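Local coordinates for trichothecene 3-O-acetyltransferase (Gibberella zeae, PDB 2RKV), which probably transfers the acetyl group of acetyl-coenzyme A to the 3-hydroxyl of trichothecene mycotoxins, as a fungal member of the BAHD acyltransferase superfamily, at residues 384-389 with 416-421; 87-92 with 114-119; 268-273 with 320-325. One frame throughout, in Å; residues are numbered along the deposited sequence.

Interaction 1 of 3, residues 384-389 with 416-421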
# COMPACT_ATOMS: atom_id res chain seq x y z
N GLY A 384 7.65 -2.40 -8.70
CA GLY A 384 8.44 -2.08 -9.90
C GLY A 384 8.10 -0.81 -10.65
O GLY A 384 8.58 -0.62 -11.77
N LEU A 385 7.32 0.07 -10.02
CA LEU A 385 6.71 1.24 -10.69
C LEU A 385 7.68 2.22 -11.34
O LEU A 385 7.33 2.86 -12.34
CB LEU A 385 5.77 1.97 -9.72
CG LEU A 385 4.50 1.20 -9.38
CD1 LEU A 385 3.86 1.75 -8.11
CD2 LEU A 385 3.51 1.22 -10.55
N TRP A 386 8.89 2.34 -10.79
CA TRP A 386 9.91 3.24 -11.36
C TRP A 386 10.38 2.83 -12.77
O TRP A 386 11.05 3.62 -13.46
CB TRP A 386 11.13 3.33 -10.44
CG TRP A 386 10.97 4.18 -9.23
CD1 TRP A 386 10.55 3.77 -7.99
CD2 TRP A 386 11.25 5.58 -9.12
NE1 TRP A 386 10.56 4.83 -7.12
CE2 TRP A 386 10.98 5.95 -7.78
CE3 TRP A 386 11.71 6.56 -10.02
CZ2 TRP A 386 11.16 7.26 -7.32
CZ3 TRP A 386 11.89 7.86 -9.56
CH2 TRP A 386 11.61 8.20 -8.22
N ASP A 387 10.03 1.62 -13.20
CA ASP A 387 10.53 1.11 -14.47
C ASP A 387 9.58 1.29 -15.65
O ASP A 387 9.95 1.00 -16.79
CB ASP A 387 10.91 -0.37 -14.34
CG ASP A 387 11.93 -0.79 -15.37
OD1 ASP A 387 12.90 -0.05 -15.60
OD2 ASP A 387 11.74 -1.88 -15.96
N TYR A 388 8.35 1.76 -15.39
CA TYR A 388 7.32 1.77 -16.46
C TYR A 388 7.23 3.11 -17.19
O TYR A 388 7.16 4.16 -16.55
CB TYR A 388 5.93 1.37 -15.93
CG TYR A 388 5.93 0.18 -14.97
CD1 TYR A 388 6.86 -0.86 -15.11
CD2 TYR A 388 5.03 0.12 -13.92
CE1 TYR A 388 6.89 -1.94 -14.20
CE2 TYR A 388 5.04 -0.95 -13.01
CZ TYR A 388 5.96 -1.97 -13.17
OH TYR A 388 5.99 -3.02 -12.27
N ASP A 389 7.20 3.04 -18.52
CA ASP A 389 7.14 4.25 -19.36
C ASP A 389 5.83 4.35 -20.14
O ASP A 389 5.53 5.39 -20.72
CB ASP A 389 8.32 4.28 -20.33
CG ASP A 389 8.37 3.07 -21.24
OD1 ASP A 389 7.56 3.00 -22.18
OD2 ASP A 389 9.22 2.18 -21.02
N PRO A 416 7.80 3.00 -3.45
CA PRO A 416 8.76 2.20 -4.22
C PRO A 416 10.14 2.88 -4.18
O PRO A 416 10.24 4.09 -4.35
CB PRO A 416 8.16 2.18 -5.63
CG PRO A 416 6.68 2.39 -5.41
CD PRO A 416 6.59 3.32 -4.23
N LYS A 417 11.17 2.09 -3.89
CA LYS A 417 12.53 2.59 -3.75
C LYS A 417 12.99 3.27 -5.04
O LYS A 417 12.82 2.71 -6.13
CB LYS A 417 13.46 1.41 -3.40
CG LYS A 417 14.87 1.78 -3.03
CD LYS A 417 15.78 0.54 -3.02
CE LYS A 417 16.38 0.27 -4.40
NZ LYS A 417 15.50 -0.59 -5.24
N LYS A 418 13.55 4.47 -4.94
CA LYS A 418 14.15 5.14 -6.10
C LYS A 418 15.31 4.25 -6.57
O LYS A 418 15.98 3.64 -5.74
CB LYS A 418 14.61 6.55 -5.73
CG LYS A 418 15.02 7.43 -6.92
CD LYS A 418 15.30 8.86 -6.52
CE LYS A 418 15.63 9.71 -7.75
NZ LYS A 418 16.11 11.07 -7.37
N PRO A 419 15.51 4.13 -7.90
CA PRO A 419 16.55 3.22 -8.39
C PRO A 419 17.92 3.38 -7.72
O PRO A 419 18.61 2.38 -7.52
CB PRO A 419 16.61 3.54 -9.88
CG PRO A 419 15.19 3.94 -10.20
CD PRO A 419 14.79 4.77 -9.02
N ASP A 420 18.29 4.61 -7.36
CA ASP A 420 19.56 4.88 -6.66
C ASP A 420 19.61 4.40 -5.19
O ASP A 420 20.67 4.44 -4.55
CB ASP A 420 19.94 6.36 -6.76
CG ASP A 420 19.02 7.29 -5.97
OD1 ASP A 420 17.99 6.83 -5.42
OD2 ASP A 420 19.34 8.50 -5.90
N GLY A 421 18.47 3.97 -4.65
CA GLY A 421 18.39 3.47 -3.28
C GLY A 421 17.72 4.40 -2.28
O GLY A 421 17.52 4.04 -1.12
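The indole of Trp386 is covered on one face by the backbone and proximal side chains of Lys418 and Pro419, while its N-H edge meets the carbonyl of Pro416. Over that face the CA of Lys418 lies 3.9 Å from the centroid of the five-membered ring, and Pro419 CD stands 4.0 Å from the centroid of the six-membered ring. Both lie within 30° of the ring normal, which identifies two CH-pi contacts. The CG of Lys418 continues the cover to Trp386 CH2 at 3.7 Å; beyond CG the lysine chain runs extended and carries its ammonium away from the ring.

At the edge, Trp386 NE1 donates to Pro416 O at 2.9 Å, with an N-H...O angle of 156°. The acceptor lies in the indole plane, but the nitrogen sits well above the carbonyl plane, so the bond is not directed at a lone pair. Trp386 CG is anti to its own carbonyl carbon (chi1 -76°), which swings the indole across to the facing loop. Pro416 CB packs on Trp386 CD1 at 3.7 Å, and Pro416 CG meets Leu385 CD1 at 4.0 Å, extending the apolar contact toward the interior.

The two residues over the indole also open a type I turn, which runs from Lys418 to Gly421 with Pro419 in second place and is closed by a backbone bond. The contact joins a short 3-10 turn to the loop linking strands 411-414 and 423-430. Val400 of strand 399-401 touches Leu385, Trp386 and Pro416, while Leu385 also rests on Asp165 and Ile168 of helix 161-176.

Interaction 2 of 3, residues 87-92 with 114-119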
# COMPACT_ATOMS: atom_id res chain seq x y z
N LYS A 87 -7.60 15.15 -16.92
CA LYS A 87 -7.74 16.45 -16.27
C LYS A 87 -6.63 17.39 -16.71
O LYS A 87 -5.45 17.07 -16.55
CB LYS A 87 -7.63 16.28 -14.75
CG LYS A 87 -8.92 16.38 -13.97
CD LYS A 87 -8.61 17.09 -12.67
CE LYS A 87 -9.64 16.84 -11.60
NZ LYS A 87 -9.25 17.62 -10.41
N ASP A 88 -7.00 18.55 -17.26
CA ASP A 88 -6.00 19.54 -17.66
C ASP A 88 -5.82 20.61 -16.58
O ASP A 88 -6.67 21.49 -16.42
CB ASP A 88 -6.35 20.21 -19.00
CG ASP A 88 -5.30 21.23 -19.44
OD1 ASP A 88 -4.19 21.27 -18.86
OD2 ASP A 88 -5.58 21.99 -20.40
N LEU A 89 -4.69 20.53 -15.87
CA LEU A 89 -4.42 21.42 -14.73
C LEU A 89 -3.34 22.45 -15.04
O LEU A 89 -2.88 23.15 -14.14
CB LEU A 89 -4.01 20.60 -13.49
CG LEU A 89 -4.97 19.50 -13.04
CD1 LEU A 89 -4.31 18.60 -11.97
CD2 LEU A 89 -6.27 20.07 -12.53
N ARG A 90 -2.96 22.56 -16.31
CA ARG A 90 -1.88 23.46 -16.72
C ARG A 90 -2.14 24.92 -16.34
O ARG A 90 -1.20 25.66 -16.02
CB ARG A 90 -1.61 23.37 -18.22
CG ARG A 90 -0.95 22.07 -18.66
CD ARG A 90 -0.87 21.97 -20.17
NE ARG A 90 -2.21 21.84 -20.74
CZ ARG A 90 -2.48 21.89 -22.04
NH1 ARG A 90 -1.51 22.08 -22.92
NH2 ARG A 90 -3.73 21.75 -22.45
N ASP A 91 -3.41 25.31 -16.38
CA ASP A 91 -3.79 26.71 -16.13
C ASP A 91 -4.54 26.90 -14.82
O ASP A 91 -5.16 27.95 -14.60
CB ASP A 91 -4.59 27.27 -17.31
CG ASP A 91 -3.73 27.46 -18.54
OD1 ASP A 91 -2.49 27.54 -18.39
OD2 ASP A 91 -4.29 27.53 -19.65
N ASP A 92 -4.49 25.88 -13.96
CA ASP A 92 -5.17 25.92 -12.66
C ASP A 92 -4.18 26.40 -11.62
O ASP A 92 -3.22 25.69 -11.32
CB ASP A 92 -5.70 24.53 -12.30
CG ASP A 92 -6.55 24.53 -11.02
OD1 ASP A 92 -6.32 25.36 -10.13
OD2 ASP A 92 -7.45 23.66 -10.93
N ASN A 114 -7.93 14.68 -4.14
CA ASN A 114 -9.14 15.32 -4.65
C ASN A 114 -8.92 15.98 -6.02
O ASN A 114 -9.88 16.17 -6.78
CB ASN A 114 -9.69 16.32 -3.62
CG ASN A 114 -10.02 15.65 -2.30
OD1 ASN A 114 -9.51 16.04 -1.25
ND2 ASN A 114 -10.86 14.62 -2.35
N ILE A 115 -7.66 16.27 -6.33
CA ILE A 115 -7.29 16.96 -7.56
C ILE A 115 -6.71 15.99 -8.60
O ILE A 115 -7.02 16.11 -9.79
CB ILE A 115 -6.28 18.10 -7.25
CG1 ILE A 115 -6.90 19.09 -6.26
CG2 ILE A 115 -5.83 18.82 -8.54
CD1 ILE A 115 -5.94 20.16 -5.77
N ILE A 116 -5.87 15.05 -8.16
CA ILE A 116 -5.13 14.21 -9.11
C ILE A 116 -5.50 12.70 -9.13
O ILE A 116 -4.94 11.95 -9.93
CB ILE A 116 -3.57 14.44 -9.02
CG1 ILE A 116 -3.04 14.24 -7.59
CG2 ILE A 116 -3.21 15.86 -9.50
CD1 ILE A 116 -3.13 12.83 -7.05
N ALA A 117 -6.44 12.30 -8.28
CA ALA A 117 -6.93 10.91 -8.25
C ALA A 117 -8.38 10.82 -8.73
O ALA A 117 -9.16 11.76 -8.52
CB ALA A 117 -6.79 10.31 -6.85
N PRO A 118 -8.76 9.70 -9.38
CA PRO A 118 -10.12 9.53 -9.90
C PRO A 118 -11.18 9.16 -8.85
O PRO A 118 -12.38 9.25 -9.12
CB PRO A 118 -9.97 8.38 -10.91
CG PRO A 118 -8.85 7.57 -10.36
CD PRO A 118 -7.90 8.53 -9.68
N ARG A 119 -10.73 8.76 -7.66
CA ARG A 119 -11.63 8.39 -6.57
C ARG A 119 -10.85 8.49 -5.26
O ARG A 119 -9.64 8.27 -5.24
CB ARG A 119 -12.15 6.96 -6.76
CG ARG A 119 -13.02 6.45 -5.61
CD ARG A 119 -13.91 5.32 -6.06
NE ARG A 119 -14.69 4.75 -4.96
CZ ARG A 119 -15.76 3.97 -5.12
NH1 ARG A 119 -16.39 3.48 -4.06
NH2 ARG A 119 -16.20 3.69 -6.34
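Leu89 lays its CD1 methyl against two isoleucines at the end of helix 113-116, reaching Ile115 CG2 and Ile116 CG2 at 3.8 Å each. One branch of the leucine thus bridges consecutive residues of the helix. The two approaches differ in direction: the leucine runs obliquely to Ile115 but at about a right angle to Ile116. In Ile116 the CG1 branch takes the crowded position between the backbone N and the carbonyl carbon (chi1 55°); CG2 is then anti to the carbonyl carbon and meets the leucine, while the rest of the side chain leads away.

Beside this apolar patch, the side chain of Lys87 passes along the carbonyl of Ile115. In the conformer described, its NZ donates to Ile115 O at 2.8 Å, with a C=O...N angle of 118° and the nitrogen only 15° out of the carbonyl plane. Lys87 CE lies 3.3 Å from the same Ile115 O. Lys87 is also modelled in a second position, so this link from the edge strand to a carbonyl near the C-terminal end of the short helix is doubtful as a constant feature.

The next residue, Asp88, accepts from Arg90 N through OD1 in an Asx turn. Arg90 also grips the carboxylate side-on: its NE donates to Asp88 OD1, while its NH2 lies 2.8 Å from Asp88 OD2 in a salt bridge.

Strand 83-88 is the outermost strand of its mixed sheet, and Lys87 and Leu89 make backbone hydrogen bonds to strand 137-144. Where helix 113-116 ends, Ile116 packs on Ile149 of strand 147-155 and Ser24 of strand 20-28.

Interaction 3 of 3, residues 268-273 with 320-325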
# COMPACT_ATOMS: atom_id res chain seq x y z
N PHE A 268 13.80 1.72 12.90
CA PHE A 268 14.20 3.09 13.22
C PHE A 268 12.97 3.97 13.41
O PHE A 268 12.92 4.83 14.29
CB PHE A 268 15.10 3.63 12.09
CG PHE A 268 15.57 5.03 12.31
CD1 PHE A 268 16.54 5.32 13.27
CD2 PHE A 268 15.05 6.08 11.53
CE1 PHE A 268 16.98 6.64 13.46
CE2 PHE A 268 15.49 7.39 11.71
CZ PHE A 268 16.45 7.67 12.69
N ILE A 269 11.95 3.73 12.59
CA ILE A 269 10.70 4.49 12.70
C ILE A 269 9.94 4.14 13.99
O ILE A 269 9.47 5.05 14.69
CB ILE A 269 9.83 4.33 11.43
CG1 ILE A 269 10.49 5.07 10.27
CG2 ILE A 269 8.43 4.88 11.67
CD1 ILE A 269 9.91 4.72 8.89
N TRP A 270 9.85 2.85 14.31
CA TRP A 270 9.19 2.40 15.54
C TRP A 270 9.89 3.00 16.75
O TRP A 270 9.24 3.53 17.66
CB TRP A 270 9.18 0.87 15.63
CG TRP A 270 8.25 0.29 16.67
CD1 TRP A 270 7.26 0.95 17.37
CD2 TRP A 270 8.18 -1.08 17.07
NE1 TRP A 270 6.60 0.05 18.20
CE2 TRP A 270 7.15 -1.19 18.03
CE3 TRP A 270 8.90 -2.23 16.71
CZ2 TRP A 270 6.82 -2.42 18.64
CZ3 TRP A 270 8.58 -3.44 17.31
CH2 TRP A 270 7.55 -3.52 18.27
N LYS A 271 11.22 2.96 16.73
CA LYS A 271 12.03 3.50 17.82
C LYS A 271 11.86 5.02 17.95
O LYS A 271 11.65 5.54 19.06
CB LYS A 271 13.50 3.14 17.60
CG LYS A 271 14.45 3.62 18.71
CD LYS A 271 15.87 3.14 18.45
CE LYS A 271 15.97 1.61 18.26
NZ LYS A 271 15.37 0.77 19.35
N SER A 272 11.91 5.73 16.82
CA SER A 272 11.78 7.19 16.80
C SER A 272 10.38 7.66 17.22
O SER A 272 10.25 8.61 18.00
CB SER A 272 12.15 7.77 15.43
OG SER A 272 13.49 7.47 15.09
N ALA A 273 9.33 7.01 16.69
CA ALA A 273 7.97 7.29 17.15
C ALA A 273 7.83 7.05 18.65
O ALA A 273 7.25 7.86 19.36
CB ALA A 273 6.92 6.47 16.37
N GLY A 320 8.78 2.50 26.15
CA GLY A 320 10.12 2.66 26.74
C GLY A 320 11.13 1.65 26.25
O GLY A 320 12.28 2.01 25.94
N GLU A 321 10.72 0.38 26.17
CA GLU A 321 11.63 -0.69 25.73
C GLU A 321 12.05 -0.46 24.28
O GLU A 321 13.23 -0.56 23.95
CB GLU A 321 10.99 -2.06 25.90
CG GLU A 321 11.96 -3.23 25.69
N ILE A 322 11.08 -0.15 23.43
CA ILE A 322 11.38 0.10 22.01
C ILE A 322 12.28 1.32 21.82
O ILE A 322 13.23 1.27 21.04
CB ILE A 322 10.08 0.20 21.15
CG1 ILE A 322 9.32 -1.13 21.18
CG2 ILE A 322 10.39 0.63 19.71
CD1 ILE A 322 10.11 -2.32 20.61
N ALA A 323 12.00 2.40 22.55
CA ALA A 323 12.80 3.62 22.46
C ALA A 323 14.25 3.37 22.90
O ALA A 323 15.19 3.87 22.29
CB ALA A 323 12.16 4.72 23.32
N ASN A 324 14.41 2.58 23.96
CA ASN A 324 15.70 2.46 24.63
C ASN A 324 16.64 1.35 24.15
O ASN A 324 17.86 1.45 24.32
CB ASN A 324 15.51 2.43 26.15
CG ASN A 324 14.96 3.75 26.69
OD1 ASN A 324 15.40 4.83 26.29
ND2 ASN A 324 13.98 3.66 27.58
N GLU A 325 16.08 0.29 23.56
CA GLU A 325 16.89 -0.82 23.07
C GLU A 325 17.66 -0.44 21.80
O GLU A 325 17.38 0.60 21.19
CB GLU A 325 16.02 -2.06 22.85
CG GLU A 325 15.09 -1.97 21.64
CD GLU A 325 14.20 -3.19 21.48
OE1 GLU A 325 14.19 -4.08 22.36
OE2 GLU A 325 13.49 -3.25 20.45
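Trp270 and Ile322 pack tightly in a helix-helix contact in which the axes of segments 268-273 and 320-324 approach to 7.9 Å at a signed crossing angle of -118°. Ile322 lies over one face of the indole: its CD1 stands 3.7 Å from the centroid of the six-membered ring, 12° off the normal, a CH-pi contact. The CG2 branch of Ile322 covers the five-membered ring, reaching Trp270 CG at 3.7 Å. Thr287 binds the indole NE1 and helps to fix the ring.

The buried Lys271 belongs to this close part too. It bends at chi3 and chi4 (both -54°) to bring its ammonium to the helix C-terminus, where carbonyls probably stabilise the charge. Lys271 NZ meets Ile322 O at 2.8 Å, nearly along the C=O axis, and Glu325 O at 2.7 Å from above the carbonyl plane.

The looser side holds Ala323 and Glu325, both partly exposed. Ala323 points its methyl away from helix 261-277. Glu325 directs its carboxylate to Thr330, which also bonds Lys271, and to Arg333, leaving Glu325 OE2 4.6 Å from Lys271 NZ, beyond a salt bridge.

Overall arrangement
The three contacts are separate along the chain and in space. Interactions 2 and 3 lie farthest apart, with centres 39 Å apart and nearest atoms about 22 Å; the centre of interaction 1 lies 24 Å from that of interaction 2 and 29 Å from that of interaction 3. Interaction 1 is the nearest to coenzyme A: the Lys417 side chain is about 7 Å from it, and the Pro416 side chain about 12 Å from the bound T-2 toxin. For interaction 3, Trp270 is about 13 Å from coenzyme A; for interaction 2, Asn114 is about 14 Å from the toxin. Interaction 2 includes the end of the five-stranded sheet's outermost strand, whereas the helices of interaction 3 flank the seven-stranded sheet.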